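Local coordinates for protein aminotransferase, class III (Deinococcus radiodurans, PDB 3I4J) that probably transfers amino groups between substrates with pyridoxal phosphate as cofactor, at residues 38-43 with 259-264; 69-74 with 298-303; 108-113 with 149-154; 174-179 with 215-220; 382-387 with 418-423. The protein carries 1 engineered substitution. All coordinates share one frame; numbering follows the deposited sequence.

Contact 1: 38-43 with 259-264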
# COMPACT_ATOMS: atom_id res chain seq x y z
N ALA C 38 9.84 -7.80 -10.09
CA ALA C 38 10.72 -6.70 -9.68
C ALA C 38 11.32 -7.17 -8.36
O ALA C 38 11.24 -6.47 -7.34
CB ALA C 38 9.91 -5.42 -9.48
N LEU C 39 11.94 -8.35 -8.40
CA LEU C 39 12.54 -8.98 -7.23
C LEU C 39 11.49 -9.14 -6.14
O LEU C 39 11.73 -8.87 -4.96
CB LEU C 39 13.75 -8.19 -6.73
CG LEU C 39 15.06 -8.59 -7.43
CD1 LEU C 39 14.99 -8.28 -8.92
CD2 LEU C 39 16.22 -7.87 -6.80
N VAL C 40 10.31 -9.60 -6.56
CA VAL C 40 9.17 -9.80 -5.68
C VAL C 40 8.80 -11.28 -5.49
O VAL C 40 8.63 -11.74 -4.36
CB VAL C 40 7.90 -9.09 -6.24
CG1 VAL C 40 6.66 -9.50 -5.45
CG2 VAL C 40 8.08 -7.58 -6.19
N ALA C 41 8.69 -12.02 -6.60
CA ALA C 41 8.28 -13.43 -6.55
C ALA C 41 9.38 -14.40 -6.12
O ALA C 41 9.78 -15.29 -6.87
CB ALA C 41 7.72 -13.85 -7.91
N ASN C 42 9.82 -14.25 -4.88
CA ASN C 42 10.89 -15.07 -4.32
C ASN C 42 10.70 -16.58 -4.27
O ASN C 42 11.67 -17.32 -4.36
CB ASN C 42 11.25 -14.56 -2.92
CG ASN C 42 11.91 -13.20 -2.94
OD1 ASN C 42 11.99 -12.54 -3.99
ND2 ASN C 42 12.39 -12.75 -1.78
N ILE C 43 9.46 -17.05 -4.12
CA ILE C 43 9.26 -18.49 -4.05
C ILE C 43 8.62 -19.10 -5.30
O ILE C 43 8.20 -20.26 -5.30
CB ILE C 43 8.46 -18.89 -2.79
CG1 ILE C 43 7.00 -18.43 -2.90
CG2 ILE C 43 9.10 -18.27 -1.56
CD1 ILE C 43 6.12 -18.95 -1.77
N LEU C 259 11.55 -4.35 5.68
CA LEU C 259 11.22 -5.46 4.79
C LEU C 259 10.09 -5.12 3.83
O LEU C 259 9.28 -4.24 4.09
CB LEU C 259 10.83 -6.68 5.63
CG LEU C 259 11.82 -7.04 6.74
CD1 LEU C 259 11.23 -8.12 7.65
CD2 LEU C 259 13.11 -7.52 6.10
N GLY C 260 10.05 -5.83 2.70
CA GLY C 260 9.02 -5.60 1.71
C GLY C 260 9.14 -6.56 0.54
O GLY C 260 9.89 -7.53 0.61
N LYS C 261 8.40 -6.29 -0.53
CA LYS C 261 8.42 -7.12 -1.74
C LYS C 261 8.41 -8.63 -1.50
O LYS C 261 7.37 -9.28 -1.60
CB LYS C 261 9.63 -6.77 -2.61
CG LYS C 261 9.54 -5.41 -3.28
CD LYS C 261 10.62 -5.24 -4.34
CE LYS C 261 10.46 -3.91 -5.06
NZ LYS C 261 11.37 -3.80 -6.23
N GLY C 262 9.58 -9.18 -1.20
CA GLY C 262 9.69 -10.61 -0.99
C GLY C 262 9.07 -11.16 0.28
O GLY C 262 9.03 -12.38 0.46
N LEU C 263 8.59 -10.29 1.16
CA LEU C 263 8.00 -10.73 2.42
C LEU C 263 6.86 -11.72 2.17
O LEU C 263 6.82 -12.79 2.77
CB LEU C 263 7.52 -9.52 3.23
CG LEU C 263 7.39 -9.70 4.74
CD1 LEU C 263 8.70 -10.26 5.30
CD2 LEU C 263 7.07 -8.37 5.41
N ALA C 264 5.93 -11.35 1.29
CA ALA C 264 4.82 -12.24 0.94
C ALA C 264 5.04 -12.77 -0.48
O ALA C 264 4.15 -13.38 -1.08
CB ALA C 264 3.48 -11.51 1.05
O HOH W 1 11.61 -14.63 0.19
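The extended side chain of Lys261 lies across Val40 at about a right angle. Val40 CG2 rests 3.9 Å from Lys261 CG and touches CD as well. Lys261 CG is anti to its own carbonyl carbon (chi1 -70°). The chain is extended beyond CG and runs past the carbonyls of Leu39 and Ala38. On its way Lys261 CB passes 3.8 Å from Leu39 O. At the end Lys261 NZ donates to Ala38 O over 2.9 Å. The C=O...donor angle is 146°, and the amine is tilted 21° from the carbonyl plane. Tyr387 also packs against this amine.

The second half of the contact is a close fit on glycine. Asn42 ND2 sits 3.5 Å from Gly262 CA. A side chain on Gly262 would run into that amide. Water 1 accepts from Asn42 ND2 at 2.8 Å and makes a weak bond to Gly262 O. Asn42 OD1 is taken by Arg239. An inverse gamma turn centred on Ala41 joins Val40 to Asn42.

Thr295 of the second subunit packs on Val40 and Lys261, and Tyr296 of the same subunit bonds to Lys261 O. The site therefore lies at the dimer interface. A sulfate ion is about 5 Å from the Lys261 side chain, which may mark a pocket. Class III aminotransferases carry their cofactor-binding lysine on the loop after such a strand, and the place of Lys261 is consistent with that role. Here its methylene chain packs on Val40 and passes two backbone carbonyls, and the contact holds the amine by one direct bond, to a carbonyl oxygen beside Tyr387.

Contact 2: 69-74 with 298-303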
# COMPACT_ATOMS: atom_id res chain seq x y z
N PHE C 69 -7.85 -3.96 16.89
CA PHE C 69 -7.47 -5.32 17.26
C PHE C 69 -6.17 -5.78 16.63
O PHE C 69 -5.73 -5.26 15.61
CB PHE C 69 -8.52 -6.33 16.80
CG PHE C 69 -9.88 -6.12 17.37
CD1 PHE C 69 -10.21 -6.62 18.62
CD2 PHE C 69 -10.84 -5.41 16.65
CE1 PHE C 69 -11.48 -6.44 19.16
CE2 PHE C 69 -12.12 -5.22 17.17
CZ PHE C 69 -12.43 -5.73 18.43
N SER C 70 -5.58 -6.79 17.26
CA SER C 70 -4.39 -7.44 16.74
C SER C 70 -5.08 -8.72 16.26
O SER C 70 -6.31 -8.80 16.29
CB SER C 70 -3.40 -7.76 17.86
OG SER C 70 -2.28 -8.46 17.35
N SER C 71 -4.32 -9.71 15.79
CA SER C 71 -4.94 -10.95 15.34
C SER C 71 -4.01 -12.10 15.67
O SER C 71 -2.80 -11.92 15.77
CB SER C 71 -5.20 -10.92 13.83
OG SER C 71 -3.99 -10.89 13.08
N ASP C 72 -4.57 -13.29 15.85
CA ASP C 72 -3.73 -14.44 16.17
C ASP C 72 -2.70 -14.71 15.08
O ASP C 72 -1.56 -15.08 15.39
CB ASP C 72 -4.59 -15.69 16.46
CG ASP C 72 -5.58 -16.01 15.36
OD1 ASP C 72 -5.71 -15.24 14.39
OD2 ASP C 72 -6.26 -17.06 15.49
N VAL C 73 -3.06 -14.50 13.81
CA VAL C 73 -2.09 -14.75 12.74
C VAL C 73 -0.95 -13.73 12.75
O VAL C 73 0.18 -14.08 12.43
CB VAL C 73 -2.76 -14.76 11.34
CG1 VAL C 73 -3.73 -15.91 11.27
CG2 VAL C 73 -3.47 -13.44 11.06
N LEU C 74 -1.24 -12.48 13.11
CA LEU C 74 -0.19 -11.47 13.16
C LEU C 74 0.73 -11.80 14.33
O LEU C 74 1.96 -11.72 14.21
CB LEU C 74 -0.79 -10.07 13.35
CG LEU C 74 0.22 -8.90 13.40
CD1 LEU C 74 1.09 -8.92 12.15
CD2 LEU C 74 -0.53 -7.58 13.51
N GLY C 298 -1.23 -4.72 8.92
CA GLY C 298 -1.54 -5.90 9.73
C GLY C 298 -2.65 -6.78 9.19
O GLY C 298 -3.06 -7.75 9.84
N HIS C 299 -3.14 -6.45 8.00
CA HIS C 299 -4.22 -7.19 7.33
C HIS C 299 -4.06 -8.70 7.50
O HIS C 299 -3.08 -9.28 7.02
CB HIS C 299 -4.21 -6.80 5.84
CG HIS C 299 -5.23 -7.53 5.01
ND1 HIS C 299 -6.56 -7.59 5.35
CD2 HIS C 299 -5.10 -8.21 3.85
CE1 HIS C 299 -7.22 -8.27 4.42
NE2 HIS C 299 -6.35 -8.65 3.50
N PRO C 300 -5.02 -9.36 8.17
CA PRO C 300 -4.94 -10.81 8.38
C PRO C 300 -4.67 -11.71 7.18
O PRO C 300 -3.83 -12.59 7.24
CB PRO C 300 -6.27 -11.14 9.07
CG PRO C 300 -6.47 -9.92 9.92
CD PRO C 300 -6.14 -8.79 8.94
N VAL C 301 -5.39 -11.50 6.08
CA VAL C 301 -5.17 -12.37 4.93
C VAL C 301 -3.78 -12.18 4.36
O VAL C 301 -3.13 -13.15 3.96
CB VAL C 301 -6.21 -12.11 3.81
CG1 VAL C 301 -6.04 -13.15 2.71
CG2 VAL C 301 -7.62 -12.19 4.38
N SER C 302 -3.31 -10.93 4.32
CA SER C 302 -1.99 -10.65 3.79
C SER C 302 -0.91 -11.21 4.72
O SER C 302 0.11 -11.71 4.26
CB SER C 302 -1.80 -9.14 3.61
OG SER C 302 -2.67 -8.67 2.59
N VAL C 303 -1.16 -11.13 6.02
CA VAL C 303 -0.21 -11.66 7.00
C VAL C 303 -0.16 -13.18 6.87
O VAL C 303 0.91 -13.78 6.94
CB VAL C 303 -0.63 -11.24 8.43
CG1 VAL C 303 0.24 -11.95 9.47
CG2 VAL C 303 -0.48 -9.73 8.58
O HOH W 2 -3.73 -8.40 12.36
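Ser71 OG faces Pro300 CG at 4.1 Å and is gripped from two other quarters. It accepts from Leu74 N at 3.2 Å, with an N-H...acceptor angle of 150°. This is the capping bond of a helix whose N-cap is Ser71. Water 2 lies 2.6 Å from Ser71 OG and donates to Gly298 O at 2.7 Å, so it links the two segments. A chi1 of 66° puts OG between the backbone N and the carbonyl carbon, where it can reach forward to Leu74 N. An alanine here would probably leave Leu74 N without its cap and water 2 without its hold on 69-74, so the bridge to Gly298 O would be broken.

The rest is apolar. Val73 CG2 lies over the start of helix 300-315, 4.1 Å from Pro300 CB, and also reaches Val303. Leu74 and Val303 cross at about a right angle, with Leu74 CD1 4.0 Å from Val303 CG2. Val303 CG1 fits closely against helix 72-84, 3.6 Å from Val73 O. Leu74 CD2 approaches Gly298 CA. The positive phi of Gly298 (82°) suits a glycine.

The contact joins the first turns of helices 72-84 and 300-315. Helix 48-60 lies against both through Gln57, which touches Val73 and Pro300. Ser70 and Ser71 pair in a parallel ladder with a strand of the second subunit, so the contact adjoins a sheet that continues across the dimer.

Contact 3: 108-113 with 149-154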
# COMPACT_ATOMS: atom_id res chain seq x y z
N LEU C 108 10.09 6.55 13.02
CA LEU C 108 10.49 5.89 14.26
C LEU C 108 11.86 6.35 14.75
O LEU C 108 12.05 6.59 15.95
CB LEU C 108 10.51 4.37 14.05
CG LEU C 108 10.90 3.50 15.25
CD1 LEU C 108 10.00 3.80 16.44
CD2 LEU C 108 10.80 2.03 14.86
N ALA C 109 12.82 6.47 13.84
CA ALA C 109 14.16 6.92 14.21
C ALA C 109 14.09 8.32 14.81
O ALA C 109 14.73 8.60 15.82
CB ALA C 109 15.08 6.92 12.99
N ARG C 110 13.29 9.19 14.19
CA ARG C 110 13.13 10.55 14.68
C ARG C 110 12.43 10.55 16.04
O ARG C 110 12.90 11.19 16.98
CB ARG C 110 12.33 11.38 13.67
CG ARG C 110 11.86 12.76 14.16
CD ARG C 110 13.00 13.68 14.59
NE ARG C 110 12.49 14.98 15.05
CZ ARG C 110 13.22 15.88 15.70
NH1 ARG C 110 14.50 15.65 15.97
NH2 ARG C 110 12.68 17.03 16.09
N GLN C 111 11.31 9.84 16.14
CA GLN C 111 10.58 9.79 17.41
C GLN C 111 11.43 9.24 18.55
O GLN C 111 11.34 9.72 19.68
CB GLN C 111 9.31 8.93 17.28
CG GLN C 111 8.50 8.93 18.57
CD GLN C 111 7.16 8.24 18.43
OE1 GLN C 111 6.76 7.84 17.34
NE2 GLN C 111 6.45 8.11 19.55
N TYR C 112 12.24 8.24 18.26
CA TYR C 112 13.10 7.63 19.27
C TYR C 112 13.92 8.68 20.02
O TYR C 112 13.94 8.71 21.25
CB TYR C 112 14.04 6.62 18.60
CG TYR C 112 15.08 6.01 19.51
CD1 TYR C 112 14.74 5.00 20.41
CD2 TYR C 112 16.41 6.43 19.47
CE1 TYR C 112 15.70 4.42 21.25
CE2 TYR C 112 17.38 5.86 20.30
CZ TYR C 112 17.01 4.86 21.18
OH TYR C 112 17.96 4.28 22.00
N HIS C 113 14.60 9.55 19.27
CA HIS C 113 15.42 10.59 19.89
C HIS C 113 14.61 11.67 20.59
O HIS C 113 15.04 12.21 21.61
CB HIS C 113 16.36 11.18 18.84
CG HIS C 113 17.37 10.20 18.35
ND1 HIS C 113 17.51 9.87 17.02
CD2 HIS C 113 18.24 9.42 19.03
CE1 HIS C 113 18.42 8.92 16.90
NE2 HIS C 113 18.88 8.63 18.10
N GLU C 149 4.83 19.37 14.55
CA GLU C 149 5.98 20.24 14.78
C GLU C 149 7.23 19.48 15.20
O GLU C 149 8.34 20.01 15.14
CB GLU C 149 5.63 21.30 15.84
CG GLU C 149 5.17 20.74 17.19
CD GLU C 149 3.91 19.89 17.08
OE1 GLU C 149 2.92 20.35 16.47
OE2 GLU C 149 3.92 18.75 17.59
N LEU C 150 7.06 18.23 15.63
CA LEU C 150 8.19 17.41 16.05
C LEU C 150 8.86 16.70 14.88
O LEU C 150 9.96 16.17 15.01
CB LEU C 150 7.73 16.36 17.07
CG LEU C 150 7.12 16.86 18.38
CD1 LEU C 150 6.68 15.67 19.22
CD2 LEU C 150 8.14 17.71 19.13
N TYR C 151 8.20 16.70 13.72
CA TYR C 151 8.72 16.02 12.54
C TYR C 151 9.04 16.92 11.35
O TYR C 151 9.60 16.47 10.35
CB TYR C 151 7.73 14.93 12.14
CG TYR C 151 7.57 13.89 13.23
CD1 TYR C 151 8.43 12.80 13.31
CD2 TYR C 151 6.59 14.03 14.21
CE1 TYR C 151 8.33 11.88 14.35
CE2 TYR C 151 6.48 13.11 15.26
CZ TYR C 151 7.35 12.04 15.32
OH TYR C 151 7.25 11.13 16.36
N THR C 152 8.70 18.20 11.46
CA THR C 152 8.97 19.13 10.38
C THR C 152 10.47 19.28 10.04
O THR C 152 10.82 19.65 8.92
CB THR C 152 8.43 20.52 10.72
OG1 THR C 152 8.85 21.46 9.72
CG2 THR C 152 8.94 20.96 12.06
N PRO C 153 11.37 19.01 11.00
CA PRO C 153 12.78 19.16 10.62
C PRO C 153 13.22 18.20 9.52
O PRO C 153 14.21 18.44 8.84
CB PRO C 153 13.52 18.94 11.94
CG PRO C 153 12.57 18.08 12.73
CD PRO C 153 11.24 18.70 12.43
N LEU C 154 12.47 17.11 9.34
CA LEU C 154 12.78 16.13 8.30
C LEU C 154 12.50 16.70 6.91
O LEU C 154 12.95 16.14 5.90
CB LEU C 154 11.96 14.85 8.52
CG LEU C 154 12.43 13.85 9.57
CD1 LEU C 154 12.87 14.55 10.85
CD2 LEU C 154 11.31 12.86 9.86
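Arg110 reaches from its helix to the loop and grips Leu150 O with two nitrogens. Arg110 NE donates at 2.8 Å, nearly in line with the C=O bond (175°). Arg110 NH2 donates to the same oxygen at 3.1 Å. Leu150 O lies in the guanidinium plane, at its edge. Pro153 CG sits over one face, 3.5 Å from Arg110 NH2 and offset toward the rim. Arg110 CD packs 3.8 Å from Leu154 CD1.

The bend at chi2 (59°) turns CD out of line, while CG rests 3.5 Å from Tyr151 CD1. The guanidinium and the Tyr151 ring are 85° apart. Tyr151 OH presses on Gln111 CB at 3.2 Å, and the Gln111 amide turns to Glu115 through NE2. Lys107 makes a cation-pi contact with the Tyr151 ring. Arg110 NH1 bonds to Pro119 O and Arg121 O, so the group is held on several sides. An alanine here would probably leave Leu150 O without its two donors, Pro119 O and Arg121 O without NH1, and Pro153 CG without the flat group it rests on.

The side of Leu150 is looser. It lends its carbonyl, while its side chain is exposed to solvent and makes no close approach to 108-113.

On the sheet-facing side of the helix, Ala109 packs on Ala193 and Ile229. The contact thus ties a surface loop to helix 98-115, which flanks the mixed seven-stranded sheet typical of the large domain of fold type I pyridoxal-phosphate enzymes.

Contact 4: 174-179 with 215-220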
# COMPACT_ATOMS: atom_id res chain seq x y z
N GLU C 174 37.98 0.50 6.34
CA GLU C 174 38.54 1.78 5.94
C GLU C 174 37.50 2.58 5.15
O GLU C 174 37.36 3.79 5.32
CB GLU C 174 39.78 1.54 5.08
CG GLU C 174 40.48 2.78 4.59
CD GLU C 174 41.58 2.45 3.59
OE1 GLU C 174 42.43 1.58 3.90
OE2 GLU C 174 41.60 3.05 2.49
N ASP C 175 36.77 1.89 4.28
CA ASP C 175 35.75 2.52 3.45
C ASP C 175 34.60 3.03 4.33
O ASP C 175 34.07 4.12 4.12
CB ASP C 175 35.24 1.50 2.41
CG ASP C 175 34.42 2.13 1.29
OD1 ASP C 175 34.80 3.22 0.81
OD2 ASP C 175 33.42 1.52 0.87
N ALA C 176 34.24 2.23 5.33
CA ALA C 176 33.16 2.58 6.25
C ALA C 176 33.50 3.79 7.11
O ALA C 176 32.60 4.51 7.57
CB ALA C 176 32.82 1.38 7.14
N GLU C 177 34.79 4.04 7.33
CA GLU C 177 35.21 5.18 8.14
C GLU C 177 34.70 6.49 7.54
O GLU C 177 34.71 7.53 8.20
CB GLU C 177 36.73 5.20 8.28
CG GLU C 177 37.22 4.28 9.39
CD GLU C 177 36.86 4.80 10.77
OE1 GLU C 177 36.61 3.97 11.67
OE2 GLU C 177 36.82 6.03 10.96
N GLY C 178 34.26 6.44 6.29
CA GLY C 178 33.73 7.64 5.68
C GLY C 178 32.52 8.12 6.46
O GLY C 178 32.19 9.31 6.45
N LEU C 179 31.86 7.20 7.16
CA LEU C 179 30.68 7.54 7.95
C LEU C 179 31.09 8.39 9.15
O LEU C 179 30.38 9.33 9.53
CB LEU C 179 29.94 6.28 8.42
CG LEU C 179 28.71 6.49 9.30
CD1 LEU C 179 27.70 7.40 8.59
CD2 LEU C 179 28.07 5.15 9.64
N GLU C 215 30.42 -4.07 9.72
CA GLU C 215 30.86 -4.30 11.09
C GLU C 215 31.31 -2.93 11.62
O GLU C 215 30.97 -2.55 12.75
CB GLU C 215 32.04 -5.28 11.14
CG GLU C 215 31.67 -6.73 10.80
CD GLU C 215 31.71 -7.04 9.31
OE1 GLU C 215 31.76 -6.10 8.48
OE2 GLU C 215 31.69 -8.24 8.97
N ARG C 216 32.05 -2.20 10.80
CA ARG C 216 32.54 -0.87 11.18
C ARG C 216 31.38 0.13 11.25
O ARG C 216 31.34 0.96 12.15
CB ARG C 216 33.62 -0.40 10.20
CG ARG C 216 34.19 1.00 10.50
CD ARG C 216 34.74 1.12 11.93
NE ARG C 216 35.74 0.09 12.21
CZ ARG C 216 36.99 0.12 11.76
NH1 ARG C 216 37.42 1.13 11.01
NH2 ARG C 216 37.81 -0.89 12.04
N VAL C 217 30.44 0.05 10.31
CA VAL C 217 29.29 0.94 10.33
C VAL C 217 28.50 0.75 11.63
O VAL C 217 28.12 1.72 12.28
CB VAL C 217 28.33 0.67 9.13
CG1 VAL C 217 26.99 1.37 9.36
CG2 VAL C 217 28.96 1.17 7.84
N ARG C 218 28.27 -0.51 12.00
CA ARG C 218 27.53 -0.82 13.23
C ARG C 218 28.20 -0.17 14.44
O ARG C 218 27.54 0.46 15.27
CB ARG C 218 27.48 -2.34 13.42
CG ARG C 218 26.89 -2.82 14.76
CD ARG C 218 25.39 -2.58 14.86
NE ARG C 218 25.05 -1.24 15.31
CZ ARG C 218 23.81 -0.79 15.42
NH1 ARG C 218 22.78 -1.57 15.10
NH2 ARG C 218 23.59 0.44 15.86
N ASP C 219 29.52 -0.31 14.52
CA ASP C 219 30.30 0.26 15.62
C ASP C 219 30.27 1.78 15.62
O ASP C 219 30.09 2.40 16.67
CB ASP C 219 31.74 -0.24 15.56
CG ASP C 219 31.86 -1.72 15.89
OD1 ASP C 219 30.91 -2.28 16.48
OD2 ASP C 219 32.91 -2.32 15.57
N ILE C 220 30.45 2.39 14.45
CA ILE C 220 30.41 3.85 14.37
C ILE C 220 29.04 4.36 14.82
O ILE C 220 28.94 5.38 15.51
CB ILE C 220 30.70 4.33 12.93
CG1 ILE C 220 32.15 4.03 12.56
CG2 ILE C 220 30.42 5.82 12.80
CD1 ILE C 220 33.14 4.73 13.45
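The Glu177 carboxylate and the Arg216 guanidinium meet with their planes 60° apart. Glu177 CG lies at the guanidinium edge, in its plane. Glu177 OE1 comes in obliquely, 3.0 Å from Arg216 NH1. The pair is a salt bridge, but its hydrogen bond is weak, with an N-H...acceptor angle of 130°. The stronger partner of the acid is Arg180 NE, through Glu177 OE2. With two arginines as partners, the negative charge would probably be stabilised.

Arg216 reaches the acid by folding. Its chain bends at chi2 and chi3, the first turning CD and the second NE. Its CD passes 3.4 Å from Glu177 OE1. Nearer the backbone, Arg216 CB and CG both press on Ala176 CB at 3.6 Å.

Away from the charges the contact is apolar. Ala176 CB also meets Val217 CG2 at 3.9 Å. Leu179 CD2 reaches Val217 CG1 at the same distance, the two side chains crossing at about a right angle. Leu179 and Ile220 instead slide past each other in opposite directions, with Leu179 CG 4.0 Å from Ile220 CG2. Ile220 CD1 touches Glu177 OE1.

Small Ala176 lets the backbones approach, its CA lying 5.9 Å from Val217 CA. The contact packs helix 213-224 against helices 172-176 and 178-186. On the inner side, Leu179 and Val217 both rest on Phe194 of strand 191-196, so the layer is seated on the central sheet.

Contact 5: 382-387 with 418-423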
# COMPACT_ATOMS: atom_id res chain seq x y z
N ARG C 382 12.91 -12.77 -26.62
CA ARG C 382 13.31 -14.17 -26.52
C ARG C 382 12.62 -14.91 -25.38
O ARG C 382 12.79 -16.12 -25.22
CB ARG C 382 14.83 -14.28 -26.36
CG ARG C 382 15.58 -14.13 -27.66
CD ARG C 382 17.07 -14.01 -27.43
NE ARG C 382 17.80 -13.93 -28.69
CZ ARG C 382 18.18 -14.98 -29.42
NH1 ARG C 382 17.91 -16.21 -29.00
NH2 ARG C 382 18.83 -14.80 -30.56
N GLY C 383 11.86 -14.19 -24.57
CA GLY C 383 11.16 -14.83 -23.47
C GLY C 383 11.85 -14.76 -22.13
O GLY C 383 11.70 -15.67 -21.30
N LEU C 384 12.60 -13.69 -21.90
CA LEU C 384 13.29 -13.51 -20.63
C LEU C 384 12.89 -12.19 -19.98
O LEU C 384 13.04 -11.13 -20.59
CB LEU C 384 14.81 -13.54 -20.82
CG LEU C 384 15.63 -13.29 -19.55
CD1 LEU C 384 15.36 -14.40 -18.54
CD2 LEU C 384 17.12 -13.23 -19.89
N ILE C 385 12.39 -12.26 -18.76
CA ILE C 385 11.98 -11.08 -18.01
C ILE C 385 13.17 -10.54 -17.22
O ILE C 385 13.86 -11.30 -16.53
CB ILE C 385 10.86 -11.41 -16.99
CG1 ILE C 385 9.66 -12.04 -17.69
CG2 ILE C 385 10.44 -10.14 -16.25
CD1 ILE C 385 9.01 -11.15 -18.72
N THR C 386 13.42 -9.24 -17.32
CA THR C 386 14.50 -8.60 -16.57
C THR C 386 13.88 -7.45 -15.78
O THR C 386 12.71 -7.13 -15.97
CB THR C 386 15.61 -8.06 -17.51
OG1 THR C 386 15.04 -7.15 -18.46
CG2 THR C 386 16.28 -9.20 -18.25
N TYR C 387 14.65 -6.83 -14.89
CA TYR C 387 14.11 -5.76 -14.06
C TYR C 387 13.53 -4.62 -14.88
O TYR C 387 12.49 -4.06 -14.52
CB TYR C 387 15.18 -5.22 -13.12
CG TYR C 387 14.61 -4.54 -11.89
CD1 TYR C 387 14.16 -5.30 -10.81
CD2 TYR C 387 14.53 -3.15 -11.81
CE1 TYR C 387 13.63 -4.69 -9.67
CE2 TYR C 387 14.00 -2.53 -10.67
CZ TYR C 387 13.56 -3.31 -9.61
OH TYR C 387 13.05 -2.70 -8.48
N LEU C 418 20.57 -18.11 -18.53
CA LEU C 418 21.83 -17.67 -19.11
C LEU C 418 21.81 -17.77 -20.64
O LEU C 418 22.33 -16.89 -21.33
CB LEU C 418 22.99 -18.50 -18.54
CG LEU C 418 23.31 -18.25 -17.06
CD1 LEU C 418 24.18 -19.37 -16.52
CD2 LEU C 418 24.02 -16.91 -16.91
N ALA C 419 21.22 -18.83 -21.17
CA ALA C 419 21.13 -19.02 -22.62
C ALA C 419 20.29 -17.92 -23.25
O ALA C 419 20.63 -17.39 -24.30
CB ALA C 419 20.54 -20.39 -22.93
N LEU C 420 19.18 -17.59 -22.59
CA LEU C 420 18.30 -16.54 -23.10
C LEU C 420 19.00 -15.19 -23.07
O LEU C 420 18.88 -14.39 -24.00
CB LEU C 420 17.02 -16.49 -22.26
CG LEU C 420 16.15 -17.75 -22.28
CD1 LEU C 420 15.00 -17.59 -21.30
CD2 LEU C 420 15.63 -18.02 -23.69
N LEU C 421 19.74 -14.94 -21.99
CA LEU C 421 20.45 -13.68 -21.85
C LEU C 421 21.53 -13.56 -22.93
O LEU C 421 21.71 -12.49 -23.51
CB LEU C 421 21.09 -13.58 -20.47
CG LEU C 421 21.75 -12.24 -20.16
CD1 LEU C 421 20.68 -11.16 -20.11
CD2 LEU C 421 22.49 -12.31 -18.83
N ALA C 422 22.23 -14.66 -23.19
CA ALA C 422 23.28 -14.68 -24.20
C ALA C 422 22.68 -14.32 -25.56
O ALA C 422 23.29 -13.62 -26.36
CB ALA C 422 23.93 -16.05 -24.25
N GLY C 423 21.46 -14.81 -25.80
CA GLY C 423 20.80 -14.51 -27.06
C GLY C 423 20.48 -13.03 -27.19
O GLY C 423 20.65 -12.44 -28.26
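Leu384 packs on Leu420 just after a Schellman motif, in which Gly383 closes helix 372-382. Gly383 has a positive phi (97°), and at that angle a side chain would press against the preceding carbonyl oxygen. The chain then runs on as a loop beside helix 411-428.

Leu420 has CG anti to the carbonyl carbon (chi1 -62°), with chi2 also extended. Its two methyls divide the work. Leu420 CD2 meets Arg382 O at 3.7 Å, at the end of helix 372-382. Leu420 CD1 meets Gly383 O at 3.8 Å. Its CB lies 4.0 Å from Leu384 CB.

Arg382 is extended from CG to NE and lays its tip over Gly423. Gly423 CA stands 3.4 Å above the guanidinium plane, offset toward the rim. A side chain on Gly423 would collide with Arg382 NH1, so the bare backbone lets the flat group lie close. Arg382 NE forms a salt bridge with Asp427, one turn further on helix 411-428. The arginine is exposed to solvent.

Leu384 fills the inner side. Ala379 and, through Leu421, strand 400-403 and helix 318-339 continue the apolar layer there. Leu384 CG is anti to the backbone N (chi1 177°), and chi2 then sets the methyls: CD2 comes 3.8 Å from Leu421 N and 4.0 Å from Leu421 CB.

In the fold
Contact 1 is the most central, about 7 Å from the centre of the chain; the others lie 22 to 24 Å out. It is buried, as is contact 4, while contacts 2, 3 and 5 are partly buried. Contacts 3 and 4 belong to layers packed on the same seven-stranded sheet, and contact 5 lies across the centre from contact 3. Contacts 1 and 5 touch through Tyr387. Contacts 1, 2 and 5 adjoin the second subunit; contact 3 reaches it through Leu108 alone, and contact 4 does not. Chemistry follows place: a lysine on a carbonyl at the centre, water and capping near the interface, and arginines that meet a carbonyl, a carboxylate or a glycine on the periphery.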